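Local coordinates for protein probable amino acid aminotransferase (Mycobacterium tuberculosis, PDB 6Q1Q) that is a probable amino acid aminotransferase of class IV, a family that generally depends on pyridoxal phosphate, at residues V190-D195 and Q248-V253; P203-P208 and Q221-V226. All coordinates share one frame; numbering follows the deposited sequence.

Interaction 1 (V190-D195 and Q248-V253)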
loop_
_atom_site.group_PDB
_atom_site.type_symbol
_atom_site.label_atom_id
_atom_site.label_comp_id
_atom_site.label_asym_id
_atom_site.label_seq_id
_atom_site.Cartn_x
_atom_site.Cartn_y
_atom_site.Cartn_z
ATOM N N VAL B 190 -10.533 -15.121 8.309
ATOM C CA VAL B 190 -10.367 -16.273 9.189
ATOM C C VAL B 190 -11.728 -16.690 9.732
ATOM O O VAL B 190 -12.487 -15.854 10.237
ATOM C CB VAL B 190 -9.397 -15.948 10.337
ATOM C CG1 VAL B 190 -9.396 -17.067 11.370
ATOM C CG2 VAL B 190 -7.993 -15.705 9.797
ATOM N N VAL B 191 -12.052 -17.977 9.607
ATOM C CA VAL B 191 -13.252 -18.548 10.208
ATOM C C VAL B 191 -12.884 -19.853 10.904
ATOM O O VAL B 191 -12.075 -20.635 10.392
ATOM C CB VAL B 191 -14.376 -18.778 9.174
ATOM C CG1 VAL B 191 -14.848 -17.454 8.589
ATOM C CG2 VAL B 191 -13.905 -19.705 8.082
ATOM N N ILE B 192 -13.466 -20.079 12.079
ATOM C CA ILE B 192 -13.202 -21.270 12.875
ATOM C C ILE B 192 -14.521 -21.961 13.198
ATOM O O ILE B 192 -15.578 -21.325 13.261
ATOM C CB ILE B 192 -12.422 -20.958 14.170
ATOM C CG1 ILE B 192 -13.229 -20.027 15.076
ATOM C CG2 ILE B 192 -11.054 -20.371 13.842
ATOM C CD1 ILE B 192 -12.821 -20.098 16.534
ATOM N N ALA B 193 -14.454 -23.277 13.393
ATOM C CA ALA B 193 -15.594 -24.058 13.858
ATOM C C ALA B 193 -15.406 -24.428 15.326
ATOM O O ALA B 193 -14.352 -24.944 15.712
ATOM C CB ALA B 193 -15.769 -25.322 13.014
ATOM N N THR B 194 -16.433 -24.163 16.134
ATOM C CA THR B 194 -16.377 -24.367 17.575
ATOM C C THR B 194 -17.758 -24.808 18.054
ATOM O O THR B 194 -18.759 -24.619 17.359
ATOM C CB THR B 194 -15.896 -23.079 18.272
ATOM O OG1 THR B 194 -14.539 -22.822 17.896
ATOM C CG2 THR B 194 -15.953 -23.178 19.793
ATOM N N ASP B 195 -17.802 -25.449 19.221
ATOM C CA ASP B 195 -19.064 -25.809 19.851
ATOM C C ASP B 195 -19.575 -24.648 20.703
ATOM O O ASP B 195 -18.814 -23.782 21.141
ATOM C CB ASP B 195 -18.919 -27.054 20.725
ATOM C CG ASP B 195 -17.938 -26.856 21.863
ATOM O OD1 ASP B 195 -16.964 -26.096 21.689
ATOM O OD2 ASP B 195 -18.156 -27.451 22.940
ATOM N N GLN B 248 -12.173 -26.886 16.174
ATOM C CA GLN B 248 -12.322 -28.068 15.342
ATOM C C GLN B 248 -11.947 -27.809 13.891
ATOM O O GLN B 248 -11.870 -28.759 13.104
ATOM C CB GLN B 248 -13.759 -28.592 15.430
ATOM C CG GLN B 248 -14.115 -29.154 16.800
ATOM C CD GLN B 248 -15.517 -28.783 17.246
ATOM O OE1 GLN B 248 -15.781 -27.638 17.612
ATOM N NE2 GLN B 248 -16.421 -29.755 17.222
ATOM N N GLY B 249 -11.711 -26.553 13.521
ATOM C CA GLY B 249 -11.237 -26.225 12.194
ATOM C C GLY B 249 -10.947 -24.749 12.030
ATOM O O GLY B 249 -11.571 -23.911 12.685
ATOM N N ILE B 250 -9.983 -24.422 11.173
ATOM C CA ILE B 250 -9.677 -23.047 10.800
ATOM C C ILE B 250 -9.579 -22.993 9.283
ATOM O O ILE B 250 -8.881 -23.814 8.678
ATOM C CB ILE B 250 -8.368 -22.547 11.441
ATOM C CG1 ILE B 250 -8.338 -22.868 12.935
ATOM C CG2 ILE B 250 -8.200 -21.055 11.220
ATOM C CD1 ILE B 250 -6.974 -22.720 13.548
ATOM N N TRP B 251 -10.266 -22.033 8.673
ATOM C CA TRP B 251 -10.230 -21.864 7.228
ATOM C C TRP B 251 -9.884 -20.427 6.880
ATOM O O TRP B 251 -10.305 -19.489 7.565
ATOM C CB TRP B 251 -11.571 -22.237 6.587
ATOM C CG TRP B 251 -11.978 -23.641 6.857
ATOM C CD1 TRP B 251 -11.760 -24.729 6.065
ATOM C CD2 TRP B 251 -12.671 -24.117 8.013
ATOM N NE1 TRP B 251 -12.281 -25.855 6.655
ATOM C CE2 TRP B 251 -12.845 -25.505 7.854
ATOM C CE3 TRP B 251 -13.164 -23.502 9.168
ATOM C CZ2 TRP B 251 -13.492 -26.288 8.806
ATOM C CZ3 TRP B 251 -13.804 -24.280 10.110
ATOM C CH2 TRP B 251 -13.963 -25.658 9.924
ATOM N N LEU B 252 -9.119 -20.262 5.807
ATOM C CA LEU B 252 -8.860 -18.956 5.220
ATOM C C LEU B 252 -9.805 -18.793 4.037
ATOM O O LEU B 252 -9.639 -19.450 3.004
ATOM C CB LEU B 252 -7.399 -18.832 4.798
ATOM C CG LEU B 252 -6.424 -18.945 5.970
ATOM C CD1 LEU B 252 -4.996 -18.730 5.507
ATOM C CD2 LEU B 252 -6.792 -17.965 7.075
ATOM N N VAL B 253 -10.802 -17.928 4.195
ATOM C CA VAL B 253 -11.881 -17.778 3.228
ATOM C C VAL B 253 -11.662 -16.504 2.431
ATOM O O VAL B 253 -11.443 -15.429 3.006
ATOM C CB VAL B 253 -13.251 -17.764 3.923
ATOM C CG1 VAL B 253 -14.357 -17.542 2.908
ATOM C CG2 VAL B 253 -13.469 -19.071 4.656
#
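The carbonyl oxygen of V191 is gripped from across the strand pair by W251, whose backbone N lies 2.9 Å from V191 O in a nearly straight bond (166° at the hydrogen). I250 adds a CA-H...O contact to the same oxygen, and W251 CE3 brings the edge of the indole to 3.3 Å from V191 O, so polar and weakly polar groups converge on one acceptor. The reciprocal bond, V191 N to W251 O at 3.1 Å, completes an antiparallel hydrogen-bonded pair. Further along, A193 N donates to G249 O and Q248 N to A193 O. These bonds join strands 189-195 and 249-253 within the mixed sheet of this class IV aminotransferase, where 189-195 has strand 203-207 as its other neighbour. With CG anti to its own carbonyl carbon (chi1 -59°), W251 presents the benzo edge of its ring to the opposite strand, and A193 CB meets CH2 of W251 in the ring plane at 3.6 Å. F279 of helix 275-286 stacks on this indole. Beside it, the side chains of V191 and V253 cross at about a right angle, V191 CG2 to V253 CG2 being 3.5 Å. On the face of V190, I192, I250 and L252, V190 lies alongside both I250 and L252, and I192 alongside I250, with V190 CG2 3.7 Å from L252 CD2 and I192 CG2 3.8 Å from I250 CG1.

Interaction 2 (P203-P208 and Q221-V226)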
loop_
_atom_site.group_PDB
_atom_site.type_symbol
_atom_site.label_atom_id
_atom_site.label_comp_id
_atom_site.label_asym_id
_atom_site.label_seq_id
_atom_site.Cartn_x
_atom_site.Cartn_y
_atom_site.Cartn_z
ATOM N N PRO B 203 -22.268 -27.208 16.645
ATOM C CA PRO B 203 -21.161 -26.693 15.828
ATOM C C PRO B 203 -21.488 -25.291 15.350
ATOM O O PRO B 203 -22.541 -25.050 14.753
ATOM C CB PRO B 203 -21.076 -27.681 14.656
ATOM C CG PRO B 203 -22.024 -28.786 14.982
ATOM C CD PRO B 203 -23.054 -28.186 15.871
ATOM N N CYS B 204 -20.587 -24.362 15.627
ATOM C CA CYS B 204 -20.832 -22.968 15.314
ATOM C C CYS B 204 -19.648 -22.394 14.553
ATOM O O CYS B 204 -18.493 -22.711 14.848
ATOM C CB CYS B 204 -21.117 -22.158 16.597
ATOM S SG CYS B 204 -19.696 -21.725 17.632
ATOM N N LEU B 205 -19.945 -21.541 13.581
ATOM C CA LEU B 205 -18.930 -20.920 12.748
ATOM C C LEU B 205 -18.697 -19.495 13.225
ATOM O O LEU B 205 -19.649 -18.769 13.524
ATOM C CB LEU B 205 -19.353 -20.926 11.279
ATOM C CG LEU B 205 -19.394 -22.311 10.637
ATOM C CD1 LEU B 205 -19.721 -22.228 9.155
ATOM C CD2 LEU B 205 -18.065 -23.012 10.849
ATOM N N LEU B 206 -17.432 -19.097 13.287
ATOM C CA LEU B 206 -17.054 -17.863 13.955
ATOM C C LEU B 206 -15.958 -17.165 13.174
ATOM O O LEU B 206 -15.082 -17.814 12.598
ATOM C CB LEU B 206 -16.592 -18.133 15.388
ATOM C CG LEU B 206 -17.702 -18.612 16.319
ATOM C CD1 LEU B 206 -17.112 -19.387 17.477
ATOM C CD2 LEU B 206 -18.531 -17.433 16.797
ATOM N N THR B 207 -16.018 -15.838 13.164
ATOM C CA THR B 207 -15.096 -14.981 12.444
ATOM C C THR B 207 -14.802 -13.783 13.335
ATOM O O THR B 207 -15.631 -13.422 14.179
ATOM C CB THR B 207 -15.689 -14.534 11.096
ATOM O OG1 THR B 207 -14.672 -13.942 10.279
ATOM C CG2 THR B 207 -16.812 -13.543 11.303
ATOM N N PRO B 208 -13.625 -13.177 13.201
ATOM C CA PRO B 208 -13.243 -12.090 14.107
ATOM C C PRO B 208 -14.224 -10.934 14.048
ATOM O O PRO B 208 -14.930 -10.760 13.040
ATOM C CB PRO B 208 -11.858 -11.677 13.587
ATOM C CG PRO B 208 -11.310 -12.925 13.012
ATOM C CD PRO B 208 -12.485 -13.614 12.374
ATOM N N GLN B 221 -19.407 -13.555 4.599
ATOM C CA GLN B 221 -20.775 -13.134 4.879
ATOM C C GLN B 221 -21.787 -14.036 4.183
ATOM O O GLN B 221 -22.814 -14.395 4.769
ATOM C CB GLN B 221 -20.964 -11.675 4.467
ATOM C CG GLN B 221 -20.795 -10.701 5.621
ATOM C CD GLN B 221 -20.374 -9.317 5.169
ATOM O OE1 GLN B 221 -20.112 -9.088 3.988
ATOM N NE2 GLN B 221 -20.305 -8.384 6.113
ATOM N N ALA B 222 -21.515 -14.412 2.930
ATOM C CA ALA B 222 -22.405 -15.329 2.225
ATOM C C ALA B 222 -22.397 -16.712 2.866
ATOM O O ALA B 222 -23.436 -17.382 2.920
ATOM C CB ALA B 222 -22.012 -15.418 0.751
ATOM N N LEU B 223 -21.234 -17.158 3.352
ATOM C CA LEU B 223 -21.167 -18.432 4.060
ATOM C C LEU B 223 -22.061 -18.425 5.293
ATOM O O LEU B 223 -22.736 -19.419 5.586
ATOM C CB LEU B 223 -19.722 -18.743 4.451
ATOM C CG LEU B 223 -19.546 -19.775 5.567
ATOM C CD1 LEU B 223 -19.810 -21.181 5.047
ATOM C CD2 LEU B 223 -18.164 -19.679 6.194
ATOM N N PHE B 224 -22.091 -17.306 6.019
ATOM C CA PHE B 224 -22.926 -17.216 7.211
ATOM C C PHE B 224 -24.401 -17.370 6.873
ATOM O O PHE B 224 -25.166 -17.926 7.669
ATOM C CB PHE B 224 -22.686 -15.886 7.925
ATOM C CG PHE B 224 -21.586 -15.936 8.942
ATOM C CD1 PHE B 224 -20.566 -16.866 8.834
ATOM C CD2 PHE B 224 -21.574 -15.056 10.012
ATOM C CE1 PHE B 224 -19.554 -16.916 9.771
ATOM C CE2 PHE B 224 -20.566 -15.100 10.952
ATOM C CZ PHE B 224 -19.553 -16.032 10.832
ATOM N N GLU B 225 -24.819 -16.879 5.707
ATOM C CA GLU B 225 -26.220 -16.981 5.320
ATOM C C GLU B 225 -26.610 -18.424 5.019
ATOM O O GLU B 225 -27.690 -18.877 5.414
ATOM C CB GLU B 225 -26.475 -16.076 4.114
ATOM C CG GLU B 225 -26.345 -14.601 4.458
ATOM C CD GLU B 225 -27.564 -14.062 5.177
ATOM O OE1 GLU B 225 -28.679 -14.564 4.911
ATOM O OE2 GLU B 225 -27.402 -13.173 6.043
ATOM N N VAL B 226 -25.740 -19.163 4.325
ATOM C CA VAL B 226 -26.027 -20.563 4.023
ATOM C C VAL B 226 -25.894 -21.423 5.273
ATOM O O VAL B 226 -26.694 -22.340 5.502
ATOM C CB VAL B 226 -25.109 -21.059 2.890
ATOM C CG1 VAL B 226 -25.256 -22.561 2.701
ATOM C CG2 VAL B 226 -25.427 -20.326 1.597
#
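F224 and L205 bury the most surface where helix 221-226 meets strand 203-207, and F224 does so by reaching across the gap between two backbones whose segment axes come no closer than 10.1 Å. Its CA-CB bond does not aim at the strand; the first torsion carries the ring across, so that CZ, at the far end of the ring, makes the nearest approaches. F224 CZ lies 3.7 Å from T207 CG2 and 3.8 Å from L205 O, and it also comes near the backbone of L206 between them. T207 OG1 is anti to the backbone N (chi1 -167°), which sets the methyl CG2 between N and the carbonyl carbon, from where it reaches the ring obliquely, while T207 OG1 is hydrogen-bonded to V190 O. The residue thus gives its apolar branch to the helix and its polar branch to the adjacent strand. The CB of L205 is directed toward the helix. It lies 4.3 Å from F224 CE1, while one of the terminal methyls of L205, CD1, extends to 4.2 Å from L223 CD2. No hydrogen bond crosses between these segments, and the buried contact rests mainly on apolar side chains, with L205 O also beside the ring. It forms the first half of a beta-alpha-beta unit: segment 221-226 of helix 218-229 runs at 162° to strand 203-207, and the helix leads into strand 233-236, the parallel neighbour of 203-207. From that strand Y236 meets the F224 ring, with the planes at about 55°, and helix 275-286 also packs here, its F279 touching both L205 and L223.

In the fold
Coming from the N terminus, the chain reaches strand 189-195 late, after the five-stranded antiparallel sheet and the first strands of the mixed sheet, and then its antiparallel neighbour 203-207. Helix 218-229 then returns along the sheet, and interaction 2 closes a short loop of 12 residues between 203-208 and 221-226. After strand 233-236 and helix 241-245, strand 249-253 arrives on the far side of 189-195, where interaction 1 closes a loop of 52 residues with interaction 2 nested inside it. The centres lie about 9 Å apart, and a probable backbone hydrogen bond from I192 N to L206 O links the two. Together they tie three adjacent strands of the mixed sheet to a covering helix.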